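Local coordinates for protein Cwp19 (Clostridioides difficile, PDB 5OQ3) that acts as a glycoside hydrolase through its TIM-barrel domain, the part modelled here, and may have N-acetylmuramoyl-L-alanine amidase activity as a whole protein, at residues A[159-164]-A[199-204]; A[302-307]-A[349-353]; A[57-61]-A[364-368]. One frame throughout, in Å; residues are numbered along the deposited sequence. Where two conformers were deposited one is given.

Starting from the N terminus, the chain lays down barrel strand 27-32 and then helix 47-63, whose residues 57-61 open contact 3. That contact closes only when residues 364-368 follow the last barrel strand, 356-361, so it joins the helices that follow the first and last strands, where the barrel closes, and the loop it closes contains both other contacts. Contact 1 (159-164 with 199-204) comes first, linking a hairpin that follows strand 118-123 to a loop that follows strand 186-189. Contact 2 (302-307 with 349-353) comes after it in series, pairing helix 302-313 with the end of helix 343-350. None crosses another; contacts 1 and 3 lie on opposite sides of the chain's centre, centres about 38 Å apart.

Contact 1 (A[159-164]-A[199-204]); sequences YYDPGL and FNDTAT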
loop_
_atom_site.group_PDB
_atom_site.type_symbol
_atom_site.label_atom_id
_atom_site.label_comp_id
_atom_site.label_asym_id
_atom_site.label_seq_id
_atom_site.Cartn_x
_atom_site.Cartn_y
_atom_site.Cartn_z
ATOM N N TYR A 159 6.677 15.064 -5.779
ATOM C CA TYR A 159 6.276 14.439 -4.507
ATOM C C TYR A 159 5.966 15.496 -3.495
ATOM O O TYR A 159 6.597 16.554 -3.486
ATOM C CB TYR A 159 7.456 13.593 -3.995
ATOM C CG TYR A 159 7.877 12.498 -4.918
ATOM C CD1 TYR A 159 8.760 12.754 -5.941
ATOM C CD2 TYR A 159 7.421 11.183 -4.762
ATOM C CE1 TYR A 159 9.122 11.752 -6.822
ATOM C CE2 TYR A 159 7.776 10.174 -5.646
ATOM C CZ TYR A 159 8.670 10.456 -6.636
ATOM O OH TYR A 159 9.027 9.419 -7.478
ATOM N N TYR A 160 5.065 15.167 -2.564
ATOM C CA TYR A 160 4.950 15.973 -1.351
ATOM C C TYR A 160 6.183 15.727 -0.473
ATOM O O TYR A 160 6.690 14.598 -0.434
ATOM C CB TYR A 160 3.689 15.670 -0.573
ATOM C CG TYR A 160 2.432 16.025 -1.319
ATOM C CD1 TYR A 160 2.103 17.369 -1.594
ATOM C CD2 TYR A 160 1.614 15.046 -1.823
ATOM C CE1 TYR A 160 0.986 17.685 -2.323
ATOM C CE2 TYR A 160 0.465 15.350 -2.530
ATOM C CZ TYR A 160 0.164 16.686 -2.798
ATOM O OH TYR A 160 -0.977 16.992 -3.501
ATOM N N ASP A 161 6.641 16.753 0.215
ATOM C CA ASP A 161 7.824 16.675 1.087
ATOM C C ASP A 161 7.460 16.051 2.433
ATOM O O ASP A 161 6.765 16.685 3.252
ATOM C CB ASP A 161 8.369 18.104 1.281
ATOM C CG ASP A 161 9.695 18.176 2.015
ATOM O OD1 ASP A 161 10.087 17.178 2.683
ATOM O OD2 ASP A 161 10.315 19.258 1.848
ATOM N N PRO A 162 7.944 14.829 2.706
ATOM C CA PRO A 162 7.593 14.184 3.984
ATOM C C PRO A 162 8.073 14.944 5.214
ATOM O O PRO A 162 7.568 14.650 6.338
ATOM C CB PRO A 162 8.248 12.806 3.860
ATOM C CG PRO A 162 8.487 12.590 2.393
ATOM C CD PRO A 162 8.763 13.960 1.851
ATOM N N GLY A 163 9.028 15.859 5.048
ATOM C CA GLY A 163 9.567 16.599 6.163
ATOM C C GLY A 163 8.838 17.840 6.590
ATOM O O GLY A 163 9.237 18.424 7.596
ATOM N N LEU A 164 7.761 18.227 5.906
ATOM C CA LEU A 164 7.029 19.419 6.288
ATOM C C LEU A 164 5.892 19.051 7.196
ATOM O O LEU A 164 5.023 18.220 6.828
ATOM C CB LEU A 164 6.503 20.153 5.058
ATOM C CG LEU A 164 7.581 20.862 4.215
ATOM C CD1 LEU A 164 6.990 21.359 2.929
ATOM C CD2 LEU A 164 8.203 22.015 4.995
ATOM N N PHE A 199 17.065 13.520 -2.239
ATOM C CA PHE A 199 15.775 14.186 -2.328
ATOM C C PHE A 199 16.076 15.636 -2.008
ATOM O O PHE A 199 16.838 15.885 -1.080
ATOM C CB PHE A 199 14.860 13.621 -1.263
ATOM C CG PHE A 199 13.420 14.018 -1.373
ATOM C CD1 PHE A 199 12.635 13.608 -2.419
ATOM C CD2 PHE A 199 12.832 14.737 -0.369
ATOM C CE1 PHE A 199 11.303 13.906 -2.462
ATOM C CE2 PHE A 199 11.475 15.039 -0.403
ATOM C CZ PHE A 199 10.709 14.614 -1.445
ATOM N N ASN A 200 15.479 16.578 -2.736
ATOM C CA ASN A 200 15.828 17.981 -2.587
ATOM C C ASN A 200 15.048 18.645 -1.458
ATOM O O ASN A 200 14.171 19.489 -1.687
ATOM C CB ASN A 200 15.619 18.731 -3.900
ATOM C CG ASN A 200 16.171 20.132 -3.845
ATOM O OD1 ASN A 200 16.744 20.550 -2.829
ATOM N ND2 ASN A 200 15.994 20.868 -4.926
ATOM N N ASP A 201 15.405 18.239 -0.242
ATOM C CA ASP A 201 14.787 18.737 0.984
ATOM C C ASP A 201 15.758 19.477 1.869
ATOM O O ASP A 201 15.511 19.594 3.060
ATOM C CB ASP A 201 14.133 17.605 1.786
ATOM C CG ASP A 201 15.092 16.516 2.196
ATOM O OD1 ASP A 201 16.317 16.651 1.924
ATOM O OD2 ASP A 201 14.628 15.517 2.811
ATOM N N THR A 202 16.847 19.997 1.330
ATOM C CA THR A 202 17.844 20.660 2.186
ATOM C C THR A 202 17.233 21.785 3.002
ATOM O O THR A 202 17.548 21.920 4.184
ATOM C CB THR A 202 18.988 21.187 1.353
ATOM O OG1 THR A 202 19.486 20.099 0.568
ATOM C CG2 THR A 202 20.058 21.781 2.220
ATOM N N ALA A 203 16.364 22.593 2.398
ATOM C CA ALA A 203 15.794 23.719 3.137
ATOM C C ALA A 203 14.909 23.221 4.269
ATOM O O ALA A 203 14.949 23.751 5.368
ATOM C CB ALA A 203 15.018 24.625 2.197
ATOM N N THR A 204 14.125 22.171 4.011
ATOM C CA THR A 204 13.285 21.566 5.017
ATOM C C THR A 204 14.144 21.047 6.167
ATOM O O THR A 204 13.821 21.249 7.334
ATOM C CB THR A 204 12.489 20.418 4.386
ATOM O OG1 THR A 204 11.921 20.859 3.167
ATOM C CG2 THR A 204 11.402 19.939 5.300
HETATM O O HOH W 1 12.110 15.697 3.740
#
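This is a buried contact between a turn and a loop running into a helix: D161 and P162, just past the hairpin 151-154/157-160, meet F199, in the loop before helix 202-208, and T204 in its first turn. The carboxylate of D161 is its polar centre. Its OD2 accepts from T204 OG1 at 2.6 Å on the syn side, 22° out of the carboxylate plane. OD1 turns back to its own chain and takes G163 N at 2.9 Å from above that plane, forming an Asx turn inside the type I turn D161 to L164. With CG anti to the backbone N (chi1 -173°), the carboxylate is carried out to T204 OG1 while OD1 still reaches G163 N. Within the TIM barrel, the two segments belong to consecutive connections, one following strand 118-123 and the other strand 186-189. A water donates to D161 OD1 and to D201 OD2, each at 2.7 Å, and so sits between two carboxylates whose like charges it probably eases; D201 OD1 pairs with R218. Beside this polar group the F199 ring brings CE2 to within 3.7 Å of P162 CD, while the CB of Y159 lies at its edge. The methyl CG2 of T204 packs 3.8 Å from L164 CD2.

Contact 2 (A[302-307]-A[349-353]); sequences YSKLVA and LNRKY
The hydroxyl of Y302 donates to the amide of N350: OH to OD1 is 2.7 Å, in the carbonyl plane and on a lone pair, with a C=O...donor angle of 112°. Y302 CG lies anti to the backbone N (chi1 -176°), which carries the ring out to N350. Ring and amide planes are only 25° apart, and the oxygen sits at the ring's edge. V306 touches the same oxygen, its CG1 lying 3.5 Å from N350 OD1, while its other branch, CG2, meets L349 CD2 at 3.8 Å. Farther along, the Y353 ring lies against A307, with CE2 4.0 Å from A307 CB. A water 2.7 Å from Y353 OH donates to S303 O at 2.8 Å. The contact joins two outer helices of the TIM barrel, 302-313 and 343-350, on the flank of strand 319-324. From that strand Q324 fixes the first shell: its OE1 accepts from N350 ND2 and its NE2 bonds to Y302 OH, so three side chains form a closed ring of hydrogen bonds that sets which way round the N350 amide lies. A type I turn from N350 to Y353, held by Y353 N to N350 O at 3.0 Å, swings the second tyrosine back toward helix 302-313.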
loop_
_atom_site.group_PDB
_atom_site.type_symbol
_atom_site.label_atom_id
_atom_site.label_comp_id
_atom_site.label_asym_id
_atom_site.label_seq_id
_atom_site.Cartn_x
_atom_site.Cartn_y
_atom_site.Cartn_z
ATOM N N TYR A 302 12.474 -16.276 0.076
ATOM C CA TYR A 302 11.190 -16.252 0.737
ATOM C C TYR A 302 11.180 -16.993 2.079
ATOM O O TYR A 302 10.622 -16.510 3.078
ATOM C CB TYR A 302 10.113 -16.847 -0.184
ATOM C CG TYR A 302 8.702 -16.796 0.378
ATOM C CD1 TYR A 302 8.210 -17.813 1.234
ATOM C CD2 TYR A 302 7.831 -15.743 0.064
ATOM C CE1 TYR A 302 6.910 -17.772 1.725
ATOM C CE2 TYR A 302 6.552 -15.697 0.575
ATOM C CZ TYR A 302 6.086 -16.708 1.389
ATOM O OH TYR A 302 4.817 -16.637 1.858
ATOM N N SER A 303 11.757 -18.169 2.121
ATOM C CA SER A 303 11.718 -18.956 3.347
ATOM C C SER A 303 12.492 -18.269 4.499
ATOM O O SER A 303 12.072 -18.361 5.659
ATOM C CB SER A 303 12.209 -20.380 3.085
ATOM O OG SER A 303 13.606 -20.430 2.940
ATOM N N LYS A 304 13.587 -17.590 4.198
ATOM C CA LYS A 304 14.349 -16.864 5.222
ATOM C C LYS A 304 13.580 -15.638 5.668
ATOM O O LYS A 304 13.533 -15.308 6.867
ATOM C CB LYS A 304 15.730 -16.445 4.680
ATOM C CG LYS A 304 16.630 -17.649 4.423
ATOM C CD LYS A 304 18.040 -17.222 4.050
ATOM C CE LYS A 304 18.954 -18.428 3.961
ATOM N NZ LYS A 304 20.216 -18.049 3.289
ATOM N N LEU A 305 12.935 -14.974 4.714
ATOM C CA LEU A 305 12.225 -13.762 5.047
ATOM C C LEU A 305 10.968 -13.994 5.867
ATOM O O LEU A 305 10.668 -13.176 6.759
ATOM C CB LEU A 305 11.967 -12.955 3.776
ATOM C CG LEU A 305 13.231 -12.213 3.274
ATOM C CD1 LEU A 305 13.100 -11.844 1.800
ATOM C CD2 LEU A 305 13.525 -11.006 4.174
ATOM N N VAL A 306 10.205 -15.052 5.606
ATOM C CA VAL A 306 9.035 -15.296 6.456
ATOM C C VAL A 306 9.473 -15.476 7.919
ATOM O O VAL A 306 8.828 -14.962 8.819
ATOM C CB VAL A 306 8.128 -16.450 5.968
ATOM C CG1 VAL A 306 7.376 -16.093 4.706
ATOM C CG2 VAL A 306 8.848 -17.757 5.831
ATOM N N ALA A 307 10.559 -16.187 8.135
ATOM C CA ALA A 307 11.095 -16.384 9.486
ATOM C C ALA A 307 11.555 -15.093 10.138
ATOM O O ALA A 307 11.294 -14.830 11.315
ATOM C CB ALA A 307 12.210 -17.400 9.469
ATOM N N LEU A 349 4.046 -22.928 4.289
ATOM C CA LEU A 349 5.152 -22.500 5.124
ATOM C C LEU A 349 4.712 -21.397 6.079
ATOM O O LEU A 349 5.063 -21.440 7.267
ATOM C CB LEU A 349 6.317 -22.064 4.253
ATOM C CG LEU A 349 7.579 -21.632 5.012
ATOM C CD1 LEU A 349 8.139 -22.773 5.877
ATOM C CD2 LEU A 349 8.612 -21.056 4.060
ATOM N N ASN A 350 3.989 -20.392 5.568
ATOM C CA ASN A 350 3.535 -19.317 6.416
ATOM C C ASN A 350 2.825 -19.864 7.629
ATOM O O ASN A 350 2.943 -19.326 8.727
ATOM C CB ASN A 350 2.512 -18.418 5.708
ATOM C CG ASN A 350 3.077 -17.649 4.536
ATOM O OD1 ASN A 350 4.296 -17.666 4.271
ATOM N ND2 ASN A 350 2.170 -17.024 3.778
ATOM N N ARG A 351 1.994 -20.868 7.413
ATOM C CA ARG A 351 1.159 -21.422 8.462
ATOM C C ARG A 351 1.924 -22.170 9.558
ATOM O O ARG A 351 1.357 -22.526 10.571
ATOM C CB ARG A 351 0.044 -22.260 7.823
ATOM C CG ARG A 351 -1.026 -21.365 7.162
ATOM C CD ARG A 351 -1.894 -22.109 6.232
ATOM N NE ARG A 351 -3.085 -21.374 5.868
ATOM C CZ ARG A 351 -4.032 -21.872 5.095
ATOM N NH1 ARG A 351 -3.881 -23.096 4.568
ATOM N NH2 ARG A 351 -5.105 -21.181 4.848
ATOM N N LYS A 352 3.211 -22.414 9.341
ATOM C CA LYS A 352 4.074 -22.946 10.392
ATOM C C LYS A 352 4.447 -21.909 11.439
ATOM O O LYS A 352 4.990 -22.275 12.495
ATOM C CB LYS A 352 5.334 -23.557 9.789
ATOM C CG LYS A 352 5.075 -24.758 8.876
ATOM C CD LYS A 352 4.352 -25.909 9.609
ATOM C CE LYS A 352 4.397 -27.185 8.756
ATOM N NZ LYS A 352 3.742 -28.315 9.511
ATOM N N TYR A 353 4.180 -20.624 11.158
ATOM C CA TYR A 353 4.576 -19.528 12.056
ATOM C C TYR A 353 3.357 -18.924 12.689
ATOM O O TYR A 353 2.524 -18.299 12.017
ATOM C CB TYR A 353 5.356 -18.437 11.245
ATOM C CG TYR A 353 6.669 -18.949 10.721
ATOM C CD1 TYR A 353 6.734 -19.592 9.511
ATOM C CD2 TYR A 353 7.853 -18.820 11.455
ATOM C CE1 TYR A 353 7.921 -20.104 9.036
ATOM C CE2 TYR A 353 9.055 -19.338 11.000
ATOM C CZ TYR A 353 9.087 -19.982 9.775
ATOM O OH TYR A 353 10.288 -20.506 9.308
HETATM O O HOH W 2 11.264 -20.750 6.828
#

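Contact 3 (A[57-61]-A[364-368]); sequences LLDKL and AKDIA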
loop_
_atom_site.group_PDB
_atom_site.type_symbol
_atom_site.label_atom_id
_atom_site.label_comp_id
_atom_site.label_asym_id
_atom_site.label_seq_id
_atom_site.Cartn_x
_atom_site.Cartn_y
_atom_site.Cartn_z
ATOM N N LEU A 57 -15.657 -8.824 -10.069
ATOM C CA LEU A 57 -14.346 -9.052 -9.464
ATOM C C LEU A 57 -14.511 -9.563 -8.024
ATOM O O LEU A 57 -13.925 -10.574 -7.652
ATOM C CB LEU A 57 -13.469 -7.819 -9.586
ATOM C CG LEU A 57 -12.076 -7.877 -8.944
ATOM C CD1 LEU A 57 -11.254 -8.990 -9.602
ATOM C CD2 LEU A 57 -11.377 -6.542 -9.061
ATOM N N LEU A 58 -15.345 -8.903 -7.220
ATOM C CA LEU A 58 -15.532 -9.384 -5.864
ATOM C C LEU A 58 -16.083 -10.791 -5.832
ATOM O O LEU A 58 -15.715 -11.586 -4.965
ATOM C CB LEU A 58 -16.455 -8.478 -5.108
ATOM C CG LEU A 58 -15.979 -7.079 -4.772
ATOM C CD1 LEU A 58 -16.914 -6.511 -3.739
ATOM C CD2 LEU A 58 -14.569 -7.078 -4.204
ATOM N N ASP A 59 -17.014 -11.089 -6.754
ATOM C CA ASP A 59 -17.579 -12.430 -6.748
ATOM C C ASP A 59 -16.493 -13.487 -6.978
ATOM O O ASP A 59 -16.480 -14.518 -6.324
ATOM C CB ASP A 59 -18.639 -12.599 -7.848
ATOM C CG ASP A 59 -19.937 -11.859 -7.580
ATOM O OD1 ASP A 59 -20.231 -11.512 -6.415
ATOM O OD2 ASP A 59 -20.699 -11.700 -8.568
ATOM N N LYS A 60 -15.585 -13.215 -7.898
ATOM C CA LYS A 60 -14.529 -14.165 -8.200
ATOM C C LYS A 60 -13.569 -14.278 -6.979
ATOM O O LYS A 60 -13.199 -15.380 -6.590
ATOM C CB LYS A 60 -13.803 -13.744 -9.482
ATOM C CG LYS A 60 -13.019 -14.848 -10.190
ATOM C CD LYS A 60 -13.884 -15.794 -11.033
ATOM C CE LYS A 60 -14.366 -15.243 -12.393
ATOM N NZ LYS A 60 -13.312 -15.116 -13.447
ATOM N N LEU A 61 -13.232 -13.154 -6.347
ATOM C CA LEU A 61 -12.363 -13.206 -5.165
ATOM C C LEU A 61 -13.021 -13.983 -4.017
ATOM O O LEU A 61 -12.392 -14.836 -3.406
ATOM C CB LEU A 61 -12.014 -11.795 -4.728
ATOM C CG LEU A 61 -11.243 -10.923 -5.726
ATOM C CD1 LEU A 61 -11.095 -9.502 -5.199
ATOM C CD2 LEU A 61 -9.902 -11.540 -6.046
ATOM N N ALA A 364 -5.486 -8.616 -7.464
ATOM C CA ALA A 364 -6.796 -9.208 -7.728
ATOM C C ALA A 364 -6.962 -9.753 -9.136
ATOM O O ALA A 364 -7.548 -10.840 -9.306
ATOM C CB ALA A 364 -7.879 -8.197 -7.435
ATOM N N LYS A 365 -6.462 -9.033 -10.146
ATOM C CA LYS A 365 -6.608 -9.502 -11.521
ATOM C C LYS A 365 -5.975 -10.875 -11.738
ATOM O O LYS A 365 -6.396 -11.640 -12.621
ATOM C CB LYS A 365 -6.025 -8.486 -12.507
ATOM C CG LYS A 365 -4.507 -8.328 -12.519
ATOM C CD LYS A 365 -4.134 -7.327 -13.619
ATOM C CE LYS A 365 -2.681 -6.908 -13.574
ATOM N NZ LYS A 365 -1.765 -8.039 -13.866
ATOM N N ASP A 366 -4.890 -11.139 -10.999
ATOM C CA ASP A 366 -4.195 -12.410 -11.215
ATOM C C ASP A 366 -5.035 -13.592 -10.764
ATOM O O ASP A 366 -5.026 -14.629 -11.386
ATOM C CB ASP A 366 -2.844 -12.396 -10.514
ATOM C CG ASP A 366 -1.927 -11.355 -11.081
ATOM O OD1 ASP A 366 -1.599 -11.402 -12.285
ATOM O OD2 ASP A 366 -1.487 -10.479 -10.319
ATOM N N ILE A 367 -5.782 -13.391 -9.682
ATOM C CA ILE A 367 -6.749 -14.389 -9.259
ATOM C C ILE A 367 -7.880 -14.507 -10.291
ATOM O O ILE A 367 -8.225 -15.635 -10.710
ATOM C CB ILE A 367 -7.329 -14.020 -7.876
ATOM C CG1 ILE A 367 -6.236 -14.053 -6.805
ATOM C CG2 ILE A 367 -8.427 -15.005 -7.485
ATOM C CD1 ILE A 367 -6.612 -13.448 -5.468
ATOM N N ALA A 368 -8.440 -13.361 -10.668
ATOM C CA ALA A 368 -9.554 -13.359 -11.642
ATOM C C ALA A 368 -9.214 -14.023 -12.979
ATOM O O ALA A 368 -10.072 -14.678 -13.568
ATOM C CB ALA A 368 -10.074 -11.939 -11.861
HETATM O O HOH W 3 -11.882 -17.260 -14.259
#
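A364 opens the second segment by setting its methyl between two leucines of helix 47-63: CB is 4.1 Å from L57 CD1 and 4.1 Å from L61 CD1. Its backbone is also hydrogen-bonded to W31, and its side chain touches I32, so this first turn sits directly on strand 27-32. The backbone N of the next residue, K365, is held by D39. The next contact falls one turn on, where I367 meets L61 along a single branch, L61 CD2, which lies 3.8 Å from I367 CD1 and 4.0 Å from I367 CB; the two side chains cross at about a right angle. L61 places that branch with CG anti to its carbonyl carbon (chi1 -62°). I367 also packs against I373 and L377 of helix 371-381. Here the TIM barrel closes: helix 47-63 follows the first strand and helix 364-369 the last, strands that are neighbours in the sheet, and the axes of the two short segments pass 9.5 Å apart, at 71°. At A368, CB lies 3.9 Å from L57 CD1. Its carbonyl O faces K60, whose chain, bent at three successive torsions in one of two deposited conformers, brings NZ to a weak, doubtful bond of 3.3 Å to A368 O. In that conformer a water joins the same two atoms, accepting from K60 NZ at 2.7 Å.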